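Local coordinates for extracellular solute-binding protein family 5 (Brucella melitensis, PDB 4ONY), which probably binds peptides or related solutes in the periplasm and hands them to an ABC transporter for uptake, at residues Leu63-Met66 and Arg67-Ala70; Asp134-Leu137 and Phe138-Ile142; Arg179-Pro182 and Met183-Gly187; Asn497-Trp500 and Leu501-Ser505. All coordinates share one frame; numbering follows the deposited sequence. Where two conformers were deposited one is given.

Contact 1. Residues Leu63-Met66 and Arg67-Ala70; sequences LKSM and RTTA
The flat carbonyl group of Ser65 is gripped from both faces by the residues that follow it. On one face sits the backbone N of Thr68, bonded to Ser65 O at 2.9 Å and lying 62° out of the carbonyl plane; on the opposite face the hydroxyl of Thr69 donates to the same oxygen, with Thr69 OG1 to Ser65 O at 2.8 Å. The first bond closes a type I turn from Ser65 to Thr68. It overlaps at Ser65 and Met66 with a type II turn from Leu63 to Met66, closed by Met66 N and Leu63 O at 3.1 Å. Ser65, third residue of the type II turn, has the positive phi that this position calls for, and also opens the second turn. Thr69 can reach back because its OG1 lies beside its own N and opposite its carbonyl carbon (chi1 -65°). A water bridges Met66 and Thr69 beside the second turn: it donates to Met66 O at 2.8 Å and accepts from Thr69 N at 2.9 Å. The side chains of Ser65 and Thr68 merely pass each other, Ser65 CB lying 3.6 Å from Thr68 OG1. Their hydroxyls are engaged further off, Ser65 OG with Ser205 OG and Thr68 OG1 with Asp56 OD1. This surface loop between strands 46-52 and 88-90 is an instance of how a chain without regular secondary structure can be fixed. One carbonyl oxygen takes two donors, a water binds a further carbonyl and amide, and the turns thereby satisfy several backbone polar groups locally.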
# COMPACT_ATOMS: atom_id res chain seq x y z
N LEU A 63 20.81 1.86 8.28
CA LEU A 63 20.19 1.21 9.44
C LEU A 63 20.00 2.16 10.60
O LEU A 63 18.94 2.20 11.16
CB LEU A 63 21.00 -0.00 9.92
CG LEU A 63 20.80 -1.27 9.07
CD1 LEU A 63 21.85 -2.31 9.49
CD2 LEU A 63 19.40 -1.84 9.23
N LYS A 64 21.03 2.95 10.93
CA LYS A 64 20.95 3.80 12.12
C LYS A 64 19.83 4.83 12.01
O LYS A 64 19.78 5.57 11.02
CB LYS A 64 22.30 4.51 12.40
CG LYS A 64 22.33 5.39 13.66
CD LYS A 64 22.04 4.55 14.87
CE LYS A 64 22.05 5.28 16.21
NZ LYS A 64 23.09 6.34 16.28
N SER A 65 18.95 4.88 13.02
CA SER A 65 17.82 5.80 13.08
C SER A 65 16.80 5.58 11.95
O SER A 65 16.01 6.49 11.62
CB SER A 65 18.27 7.28 13.08
OG SER A 65 19.04 7.54 14.22
N MET A 66 16.75 4.39 11.40
CA MET A 66 15.86 4.16 10.28
C MET A 66 14.38 4.33 10.67
O MET A 66 13.55 4.55 9.78
CB MET A 66 16.07 2.80 9.65
CG MET A 66 15.77 1.61 10.54
SD MET A 66 15.98 0.03 9.68
CE MET A 66 14.41 -0.09 8.83
N ARG A 67 14.05 4.16 11.95
CA ARG A 67 12.67 4.32 12.41
C ARG A 67 12.38 5.74 12.94
O ARG A 67 11.23 6.05 13.28
CB ARG A 67 12.33 3.23 13.42
CG ARG A 67 12.08 1.85 12.77
CD ARG A 67 11.78 0.75 13.78
NE ARG A 67 12.92 0.60 14.68
CZ ARG A 67 13.03 1.06 15.93
NH1 ARG A 67 12.02 1.70 16.56
NH2 ARG A 67 14.17 0.84 16.59
N THR A 68 13.39 6.61 12.96
CA THR A 68 13.20 7.94 13.43
C THR A 68 13.84 8.92 12.45
O THR A 68 14.50 9.89 12.85
CB THR A 68 13.78 8.09 14.85
OG1 THR A 68 15.16 7.68 14.85
CG2 THR A 68 13.01 7.24 15.85
N THR A 69 13.63 8.66 11.17
CA THR A 69 14.08 9.55 10.11
C THR A 69 12.96 10.51 9.69
O THR A 69 11.82 10.12 9.61
CB THR A 69 14.58 8.73 8.92
OG1 THR A 69 15.76 8.00 9.33
CG2 THR A 69 14.93 9.60 7.79
N ALA A 70 13.31 11.76 9.44
CA ALA A 70 12.33 12.75 9.09
C ALA A 70 11.56 12.37 7.83
O ALA A 70 12.13 11.77 6.93
CB ALA A 70 12.97 14.09 8.84
O HOH W 1 11.83 6.71 10.07

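Contact 2. Residues Asp134-Leu137 and Phe138-Ile142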
# COMPACT_ATOMS: atom_id res chain seq x y z
N ASP A 134 28.96 9.72 -12.71
CA ASP A 134 29.78 9.39 -11.58
C ASP A 134 28.98 9.37 -10.26
O ASP A 134 29.20 8.51 -9.42
CB ASP A 134 30.95 10.36 -11.50
CG ASP A 134 32.03 9.84 -10.62
OD1 ASP A 134 32.57 8.76 -10.94
OD2 ASP A 134 32.32 10.51 -9.62
N ASP A 135 28.03 10.29 -10.08
CA ASP A 135 27.11 10.23 -8.89
C ASP A 135 26.31 8.93 -8.85
O ASP A 135 26.12 8.34 -7.76
CB ASP A 135 26.15 11.42 -8.85
CG ASP A 135 26.85 12.74 -8.56
OD1 ASP A 135 27.65 12.80 -7.59
OD2 ASP A 135 26.59 13.74 -9.31
N VAL A 136 25.82 8.48 -10.01
CA VAL A 136 25.06 7.22 -10.08
C VAL A 136 25.95 6.05 -9.67
O VAL A 136 25.56 5.22 -8.86
CB VAL A 136 24.50 6.95 -11.49
CG1 VAL A 136 23.73 5.61 -11.52
CG2 VAL A 136 23.62 8.10 -11.96
N LEU A 137 27.16 5.99 -10.22
CA LEU A 137 28.05 4.88 -9.90
C LEU A 137 28.37 4.89 -8.42
O LEU A 137 28.37 3.82 -7.77
CB LEU A 137 29.37 4.93 -10.71
CG LEU A 137 29.29 4.85 -12.24
CD1 LEU A 137 30.69 4.84 -12.86
CD2 LEU A 137 28.53 3.62 -12.68
N PHE A 138 28.68 6.08 -7.90
CA PHE A 138 28.96 6.24 -6.49
C PHE A 138 27.80 5.74 -5.65
O PHE A 138 27.99 5.05 -4.63
CB PHE A 138 29.23 7.71 -6.21
CG PHE A 138 29.12 8.09 -4.77
CD1 PHE A 138 30.16 7.86 -3.90
CD2 PHE A 138 28.01 8.75 -4.31
CE1 PHE A 138 30.06 8.24 -2.56
CE2 PHE A 138 27.90 9.12 -2.97
CZ PHE A 138 28.91 8.85 -2.11
N THR A 139 26.59 6.09 -6.07
CA THR A 139 25.36 5.73 -5.34
C THR A 139 25.24 4.23 -5.13
O THR A 139 24.97 3.79 -4.01
CB THR A 139 24.08 6.25 -6.06
OG1 THR A 139 24.09 7.69 -6.11
CG2 THR A 139 22.84 5.81 -5.32
N TYR A 140 25.44 3.45 -6.19
CA TYR A 140 25.31 1.96 -6.08
C TYR A 140 26.46 1.37 -5.25
O TYR A 140 26.26 0.40 -4.49
CB TYR A 140 25.13 1.28 -7.45
CG TYR A 140 23.74 1.55 -7.95
CD1 TYR A 140 23.40 2.76 -8.51
CD2 TYR A 140 22.72 0.61 -7.75
CE1 TYR A 140 22.09 3.05 -8.88
CE2 TYR A 140 21.41 0.88 -8.12
CZ TYR A 140 21.09 2.10 -8.69
OH TYR A 140 19.76 2.39 -9.04
N ASP A 141 27.64 1.96 -5.40
CA ASP A 141 28.79 1.58 -4.56
C ASP A 141 28.47 1.79 -3.04
O ASP A 141 28.40 0.81 -2.25
CB ASP A 141 30.02 2.40 -5.01
CG ASP A 141 31.27 2.10 -4.17
OD1 ASP A 141 31.32 1.10 -3.47
OD2 ASP A 141 32.18 2.93 -4.20
N ILE A 142 28.17 3.03 -2.64
CA ILE A 142 28.02 3.31 -1.24
C ILE A 142 26.78 2.68 -0.60
O ILE A 142 26.85 2.27 0.55
CB ILE A 142 28.09 4.83 -0.93
CG1 ILE A 142 28.29 5.04 0.57
CG2 ILE A 142 26.84 5.56 -1.38
CD1 ILE A 142 28.50 6.50 0.94
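Thr139 and Asp135 form the tight heart of this helical turn. The hydroxyl folds back on the helix, with OG1 opposite the carbonyl carbon (chi1 -63°), and Thr139 OG1 donates to Asp135 O at 2.7 Å. The same oxygen takes the helical bond from Thr139 N at 2.9 Å, and the two donors arrive from opposite faces of its carbonyl plane. Thr139 OG1 also has a bond with Leu192 N, which ties the buried hydroxyl to the loop after helix 181-187. One residue on, the ring of Tyr140 stands beside Val136, both side chains pointing the same way: Val136 CG1 is 4.0 Å from Tyr140 CE1, while Val136 O meets the ring at its edge, 3.3 Å from Tyr140 CD1. Phe138 offers its own edge to Asp135 O, and Ile142 CG2 lies over one of its faces, 3.9 Å above the plane and shifted toward the rim. The solvent side is looser. Asp134 and Asp141 meet the neighbouring turn mainly through backbone bonds, and their carboxylates turn to other partners, Asp141 to Arg199 in a salt bridge and Asp134, in the conformer given, to Lys194. Within helix 133-146, then, the flank facing the antiparallel sheet carries Leu137 and Tyr140, which rest on Ile161 of strand 158-165; Tyr140 makes an edge-to-face stack with Phe171 of strand 168-173, and the loop carrying Leu192 and Lys194 runs along another flank.

Contact 3. Residues Arg179-Pro182 and Met183-Gly187; sequences REFP and MLIAG
Met183 begins the segment by turning back on Glu180: its CB comes within 3.1 Å of Glu180 O, and its N makes a weak bond to the same oxygen. Both methyls of Leu184 lie along the Glu180 carboxylate, and CD1 also reaches the Phe181 ring. Leu184 CD1 lies 3.8 Å from Glu180 OE1 and 4.1 Å from Phe181 CD1, and its side chain runs at about a right angle to that of Phe181. Its N bonds Phe181 O from well above the carbonyl plane. Ile185 N reaches that oxygen too, at 3.2 Å from Phe181 O but nearly in line with the C=O bond, so a single carbonyl accepts both an i+3 (3-10-like) and an i+4 (alpha-helical) bond. The phenyl ring, swung opposite its own N (chi1 -165°), meets Ile185 obliquely, with Phe181 CE2 3.7 Å from Ile185 CD1. Ala186 N then settles into a regular bond to Pro182 O at 3.0 Å, and Gly187 ends the helix. The short helix 181-187 is thus bedded on the antiparallel sheet: Met183 and Ala186 touch Leu19 and Leu98 of strands 18-20 and 97-108, while Ile185 lies against Phe171 and Phe173 of strand 168-173.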
# COMPACT_ATOMS: atom_id res chain seq x y z
N ARG A 179 11.70 -9.43 -14.34
CA ARG A 179 11.19 -8.40 -15.19
C ARG A 179 10.82 -7.13 -14.44
O ARG A 179 10.91 -6.05 -15.01
CB ARG A 179 10.03 -8.92 -16.04
CG ARG A 179 10.53 -9.85 -17.15
CD ARG A 179 9.39 -10.31 -18.05
NE ARG A 179 8.82 -9.17 -18.74
CZ ARG A 179 9.36 -8.54 -19.79
NH1 ARG A 179 10.49 -8.97 -20.39
NH2 ARG A 179 8.73 -7.50 -20.28
N GLU A 180 10.46 -7.25 -13.15
CA GLU A 180 10.23 -6.06 -12.32
C GLU A 180 11.52 -5.31 -11.94
O GLU A 180 11.49 -4.11 -11.74
CB GLU A 180 9.51 -6.45 -11.03
CG GLU A 180 9.06 -5.26 -10.17
CD GLU A 180 9.01 -5.58 -8.67
OE1 GLU A 180 9.79 -6.41 -8.18
OE2 GLU A 180 8.23 -4.92 -7.97
N PHE A 181 12.67 -6.00 -11.88
CA PHE A 181 13.88 -5.38 -11.32
C PHE A 181 14.32 -4.05 -11.96
O PHE A 181 14.68 -3.11 -11.25
CB PHE A 181 15.08 -6.35 -11.31
CG PHE A 181 16.20 -5.87 -10.43
CD1 PHE A 181 16.00 -5.73 -9.08
CD2 PHE A 181 17.40 -5.46 -10.97
CE1 PHE A 181 17.00 -5.27 -8.25
CE2 PHE A 181 18.42 -4.98 -10.15
CZ PHE A 181 18.22 -4.90 -8.78
N PRO A 182 14.27 -3.94 -13.29
CA PRO A 182 14.64 -2.64 -13.84
C PRO A 182 13.75 -1.52 -13.38
O PRO A 182 14.22 -0.40 -13.27
CB PRO A 182 14.52 -2.84 -15.35
CG PRO A 182 14.64 -4.30 -15.55
CD PRO A 182 14.04 -4.93 -14.33
N MET A 183 12.47 -1.81 -13.11
CA MET A 183 11.59 -0.82 -12.51
C MET A 183 12.15 -0.28 -11.18
O MET A 183 11.91 0.88 -10.83
CB MET A 183 10.17 -1.36 -12.25
CG MET A 183 9.50 -2.06 -13.43
SD MET A 183 9.26 -1.02 -14.87
CE MET A 183 8.06 0.15 -14.24
N LEU A 184 12.83 -1.12 -10.41
CA LEU A 184 13.30 -0.76 -9.07
C LEU A 184 14.56 0.10 -9.18
O LEU A 184 14.77 1.02 -8.39
CB LEU A 184 13.57 -2.02 -8.25
CG LEU A 184 12.40 -2.99 -8.09
CD1 LEU A 184 12.74 -4.17 -7.20
CD2 LEU A 184 11.21 -2.24 -7.47
N ILE A 185 15.39 -0.18 -10.20
CA ILE A 185 16.55 0.65 -10.49
C ILE A 185 16.07 2.07 -10.88
O ILE A 185 16.58 3.09 -10.38
CB ILE A 185 17.42 0.03 -11.62
CG1 ILE A 185 17.99 -1.32 -11.22
CG2 ILE A 185 18.54 0.97 -12.02
CD1 ILE A 185 18.98 -1.30 -10.07
N ALA A 186 15.06 2.10 -11.74
CA ALA A 186 14.54 3.37 -12.30
C ALA A 186 13.78 4.22 -11.28
O ALA A 186 13.97 5.45 -11.22
CB ALA A 186 13.68 3.09 -13.53
N GLY A 187 12.98 3.56 -10.45
CA GLY A 187 12.08 4.26 -9.52
C GLY A 187 12.19 3.97 -8.04
O GLY A 187 11.47 4.58 -7.26

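Contact 4. Residues Asn497-Trp500 and Leu501-Ser505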
# COMPACT_ATOMS: atom_id res chain seq x y z
N ASN A 497 6.35 -10.23 -6.24
CA ASN A 497 7.07 -11.25 -5.49
C ASN A 497 6.63 -11.41 -4.04
O ASN A 497 6.68 -12.52 -3.51
CB ASN A 497 8.58 -10.95 -5.53
CG ASN A 497 9.13 -11.02 -6.95
OD1 ASN A 497 8.67 -11.82 -7.77
ND2 ASN A 497 10.04 -10.11 -7.29
N GLU A 498 6.17 -10.32 -3.41
CA GLU A 498 5.66 -10.38 -2.04
C GLU A 498 4.48 -11.38 -1.88
O GLU A 498 4.21 -11.88 -0.79
CB GLU A 498 5.34 -8.97 -1.51
CG GLU A 498 4.01 -8.37 -1.98
CD GLU A 498 3.96 -8.08 -3.47
OE1 GLU A 498 5.04 -7.87 -4.09
OE2 GLU A 498 2.84 -8.05 -4.04
N GLN A 499 3.79 -11.72 -2.97
CA GLN A 499 2.70 -12.65 -2.85
C GLN A 499 3.15 -14.04 -2.36
O GLN A 499 2.39 -14.70 -1.66
CB GLN A 499 1.91 -12.77 -4.16
CG GLN A 499 1.30 -11.49 -4.71
CD GLN A 499 0.32 -10.80 -3.76
OE1 GLN A 499 0.52 -9.63 -3.42
NE2 GLN A 499 -0.67 -11.49 -3.31
N TRP A 500 4.38 -14.46 -2.68
CA TRP A 500 4.89 -15.72 -2.19
C TRP A 500 4.91 -15.83 -0.67
O TRP A 500 4.66 -16.89 -0.15
CB TRP A 500 6.32 -16.00 -2.71
CG TRP A 500 6.41 -16.29 -4.18
CD1 TRP A 500 7.12 -15.57 -5.11
CD2 TRP A 500 5.80 -17.36 -4.89
NE1 TRP A 500 6.93 -16.12 -6.35
CE2 TRP A 500 6.17 -17.25 -6.23
CE3 TRP A 500 4.97 -18.44 -4.50
CZ2 TRP A 500 5.75 -18.18 -7.21
CZ3 TRP A 500 4.53 -19.34 -5.48
CH2 TRP A 500 4.93 -19.20 -6.82
N LEU A 501 5.27 -14.77 0.04
CA LEU A 501 5.38 -14.85 1.50
C LEU A 501 4.04 -14.65 2.20
O LEU A 501 3.92 -14.94 3.40
CB LEU A 501 6.46 -13.90 2.04
CG LEU A 501 7.87 -14.49 1.88
CD1 LEU A 501 8.94 -13.42 2.08
CD2 LEU A 501 8.14 -15.65 2.86
N ARG A 502 3.04 -14.22 1.45
CA ARG A 502 1.69 -14.14 1.97
C ARG A 502 0.91 -15.41 1.80
O ARG A 502 0.12 -15.76 2.68
CB ARG A 502 0.89 -13.08 1.23
CG ARG A 502 1.39 -11.69 1.45
CD ARG A 502 0.55 -10.68 0.68
NE ARG A 502 1.11 -9.35 0.89
CZ ARG A 502 0.58 -8.24 0.44
NH1 ARG A 502 -0.51 -8.27 -0.30
NH2 ARG A 502 1.19 -7.10 0.68
N TRP A 503 1.03 -16.02 0.62
CA TRP A 503 0.13 -17.09 0.18
C TRP A 503 0.81 -18.38 -0.35
O TRP A 503 0.14 -19.39 -0.53
CB TRP A 503 -0.76 -16.57 -0.96
CG TRP A 503 -1.47 -15.31 -0.69
CD1 TRP A 503 -1.31 -14.11 -1.32
CD2 TRP A 503 -2.55 -15.13 0.25
NE1 TRP A 503 -2.21 -13.18 -0.80
CE2 TRP A 503 -2.98 -13.79 0.14
CE3 TRP A 503 -3.18 -15.97 1.15
CZ2 TRP A 503 -4.02 -13.26 0.91
CZ3 TRP A 503 -4.25 -15.45 1.92
CH2 TRP A 503 -4.63 -14.11 1.79
N GLY A 504 2.13 -18.32 -0.58
CA GLY A 504 2.83 -19.39 -1.21
C GLY A 504 2.93 -20.60 -0.32
O GLY A 504 3.09 -20.47 0.91
N SER A 505 2.89 -21.77 -0.91
CA SER A 505 2.80 -22.97 -0.09
C SER A 505 4.08 -23.20 0.74
O SER A 505 3.99 -23.59 1.90
CB SER A 505 2.41 -24.19 -0.95
OG SER A 505 3.43 -24.40 -1.88
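Glu498 and Arg502 run side by side, and it is the aliphatic part of the glutamate that does the touching: Glu498 CG lies 3.9 Å above one face of the guanidinium, shifted toward its rim. The charged ends do not meet, with Glu498 OE2 5.0 Å from Arg502 NH1 and the two planes 73° apart. Next to them the Gln499 amide group, its orientation uncertain, lies beside the edge of the Trp503 indole, over one face of which Arg502 CB sits. Trp500 brings its edge to Gly504, the first residue past the helix, with Trp500 CE3 lying 4.0 Å from Gly504 CA. The backbone holds these pieces in step: Trp503 N bonds Gln499 O at 3.0 Å, and Gly504 N bonds Trp500 O at 2.9 Å. A second shell fixes the groups. Arg502 NH2 is bonded to Ala490 O, Glu498 OE2 to Gly496 N, and Trp503 meets Phe355 edge-to-face, while Trp500 packs on Ile528 and Leu532 of helix 522-533. The helix is short, and Gly504 leaves the helical conformation just beyond it. Helix 499-503 follows strand 484-489 of the mixed six-stranded sheet and packs against helices 522-533 and 537-553, consistent with an alpha/beta lobe.

In the fold
Along the chain the four contacts follow in series. Contacts 2 and 3 belong together: helices 133-146 and 181-187 pack on the antiparallel sheet containing strand 168-173, the centres of the two contacts are about 17 Å apart, and they touch where Tyr140 OH comes 3.5 Å from Ile185 CG2. Contact 4, beside a mixed six-stranded sheet, has its centre about 20 Å from that of contact 3; Asn497 ND2 is hydrogen-bonded to Asp178 OD2, and Glu180 packs nearby. Contact 1 stands apart, about 22 to 28 Å from the rest between centres, in the loop after strand 46-52. Contacts 3 and 4 meet across two separate sheet-based regions, consistent with a multi-domain family 5 binding protein.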